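Protein, related to general stress protein 26(GS26) of B.subtilis (Clostridium acetobutylicum, PDB 2HQ7) is of unknown exact function but probably binds a flavin nucleotide and may act as an oxidoreductase, like its pyridoxamine 5'-phosphate oxidase relatives. Local coordinates at residues B[48-54]-B[116-122]. Sequence-based numbering, arbitrary orientation.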
# COMPACT_ATOMS: atom_id res chain seq x y z
N PHE B 48 0.28 2.83 16.38
CA PHE B 48 1.51 3.12 15.65
C PHE B 48 1.76 4.62 15.65
O PHE B 48 0.86 5.41 15.40
CB PHE B 48 1.39 2.62 14.23
CG PHE B 48 1.43 1.15 14.13
CD1 PHE B 48 0.32 0.40 14.53
CD2 PHE B 48 2.56 0.50 13.72
CE1 PHE B 48 0.33 -0.96 14.48
CE2 PHE B 48 2.57 -0.88 13.66
CZ PHE B 48 1.46 -1.60 14.05
N TRP B 49 2.99 5.00 15.84
CA TRP B 49 3.37 6.41 15.73
C TRP B 49 4.30 6.46 14.53
O TRP B 49 5.25 5.69 14.45
CB TRP B 49 4.10 6.86 17.00
CG TRP B 49 3.20 7.02 18.18
CD1 TRP B 49 2.58 8.15 18.58
CD2 TRP B 49 2.81 6.00 19.11
NE1 TRP B 49 1.81 7.90 19.68
CE2 TRP B 49 1.99 6.60 20.06
CE3 TRP B 49 3.15 4.66 19.27
CZ2 TRP B 49 1.42 5.88 21.10
CZ3 TRP B 49 2.60 3.95 20.29
CH2 TRP B 49 1.75 4.57 21.22
N LEU B 50 3.98 7.34 13.60
CA LEU B 50 4.67 7.34 12.32
C LEU B 50 5.19 8.70 12.00
O LEU B 50 4.65 9.72 12.48
CB LEU B 50 3.71 6.92 11.21
CG LEU B 50 2.94 5.61 11.33
CD1 LEU B 50 1.84 5.60 10.31
CD2 LEU B 50 3.91 4.38 11.17
N SER B 51 6.22 8.73 11.19
CA SER B 51 6.79 9.96 10.66
C SER B 51 6.65 10.10 9.16
O SER B 51 6.82 9.14 8.44
CB SER B 51 8.28 10.04 10.96
OG SER B 51 8.73 11.35 10.74
N THR B 52 6.38 11.31 8.71
CA THR B 52 6.41 11.65 7.31
C THR B 52 6.75 13.12 7.14
O THR B 52 6.75 13.91 8.12
CB THR B 52 5.08 11.29 6.61
OG1 THR B 52 5.26 11.22 5.19
CG2 THR B 52 3.96 12.30 6.98
N ASN B 53 7.06 13.50 5.91
CA ASN B 53 7.35 14.89 5.59
C ASN B 53 6.09 15.75 5.59
O ASN B 53 5.05 15.36 5.05
CB ASN B 53 8.08 15.00 4.26
CG ASN B 53 7.30 14.35 3.11
OD1 ASN B 53 7.48 13.15 2.80
ND2 ASN B 53 6.40 15.13 2.51
N THR B 54 6.17 16.92 6.23
CA THR B 54 5.09 17.89 6.17
C THR B 54 4.83 18.22 4.72
O THR B 54 5.72 18.69 4.02
CB THR B 54 5.45 19.18 6.89
OG1 THR B 54 6.07 18.87 8.14
CG2 THR B 54 4.20 20.05 7.11
N ASP B 116 9.82 19.99 8.39
CA ASP B 116 9.33 18.86 7.65
C ASP B 116 9.06 17.59 8.47
O ASP B 116 8.69 16.57 7.90
CB ASP B 116 10.32 18.51 6.54
CG ASP B 116 10.57 19.67 5.61
OD1 ASP B 116 9.59 20.28 5.13
OD2 ASP B 116 11.76 19.99 5.38
N TYR B 117 9.29 17.64 9.78
CA TYR B 117 9.03 16.50 10.65
C TYR B 117 7.59 16.59 11.10
O TYR B 117 7.23 17.47 11.86
CB TYR B 117 10.01 16.53 11.82
CG TYR B 117 9.76 15.54 12.97
CD1 TYR B 117 9.38 14.25 12.73
CD2 TYR B 117 9.96 15.93 14.29
CE1 TYR B 117 9.17 13.35 13.78
CE2 TYR B 117 9.75 15.03 15.37
CZ TYR B 117 9.34 13.75 15.10
OH TYR B 117 9.14 12.86 16.13
N THR B 118 6.75 15.69 10.60
CA THR B 118 5.38 15.53 11.08
C THR B 118 5.26 14.18 11.78
O THR B 118 5.79 13.18 11.31
CB THR B 118 4.37 15.62 9.91
OG1 THR B 118 4.27 16.99 9.50
CG2 THR B 118 2.95 15.11 10.30
N ALA B 119 4.62 14.15 12.94
CA ALA B 119 4.41 12.91 13.65
C ALA B 119 2.93 12.61 13.67
O ALA B 119 2.10 13.52 13.88
CB ALA B 119 4.94 12.99 15.05
N LEU B 120 2.59 11.35 13.46
CA LEU B 120 1.18 10.91 13.43
C LEU B 120 0.96 9.76 14.39
O LEU B 120 1.86 9.00 14.69
CB LEU B 120 0.80 10.46 12.01
CG LEU B 120 1.04 11.59 11.02
CD1 LEU B 120 2.43 11.37 10.44
CD2 LEU B 120 0.04 11.63 9.93
N CYS B 121 -0.25 9.66 14.92
CA CYS B 121 -0.60 8.50 15.74
C CYS B 121 -1.77 7.74 15.08
O CYS B 121 -2.85 8.31 14.90
CB CYS B 121 -0.94 8.96 17.14
SG CYS B 121 -1.32 7.61 18.22
N PHE B 122 -1.51 6.50 14.65
CA PHE B 122 -2.53 5.61 14.11
C PHE B 122 -3.06 4.66 15.17
O PHE B 122 -2.28 4.03 15.86
CB PHE B 122 -1.93 4.76 12.99
CG PHE B 122 -2.85 3.64 12.51
CD1 PHE B 122 -3.90 3.90 11.64
CD2 PHE B 122 -2.58 2.31 12.83
CE1 PHE B 122 -4.72 2.86 11.15
CE2 PHE B 122 -3.35 1.27 12.33
CZ PHE B 122 -4.42 1.52 11.49
O HOH W 1 8.41 18.49 3.68
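F122 N bonds to F48 O at 2.7 Å, the shortest rung between two strands that run antiparallel, F48, L50 and T52 forming hydrogen-bonded pairs with F122, L120 and T118. At the far end of the ladder T54 OG1 and T118 OG1 approach to 2.9 Å, and T54 OG1 is hydrogen-bonded to the carbonyl oxygen of P115. The two threonine side chains meet at about a right angle, each OG1 anti to its own carbonyl carbon. Beside them T54 N bonds to D116 O, with the donor standing 49° out of the carbonyl plane, and a water joins T54 O to D116 OD1, the second link weak. These strands belong to the curled antiparallel sheet of the FMN-binding split-barrel fold, flanked by strands 32-43 and 79-90. On one face the F48 and F122 side chains run side by side, pointing the same way, with F48 CD1 at the edge of the F122 ring, 3.9 Å from F122 CD2; L70 and L83 pack against both. L120 CD1 reaches T52 CG2 at 3.9 Å. The other face carries C121 SG, swung anti to its backbone N (chi1 -178°) and set over the five-membered ring of W49, 3.9 Å from its centroid. Farther along, S51 OG sits at the edge of the Y117 ring, 3.6 Å from Y117 CD1, while hydrogen-bonding to Y108 OH.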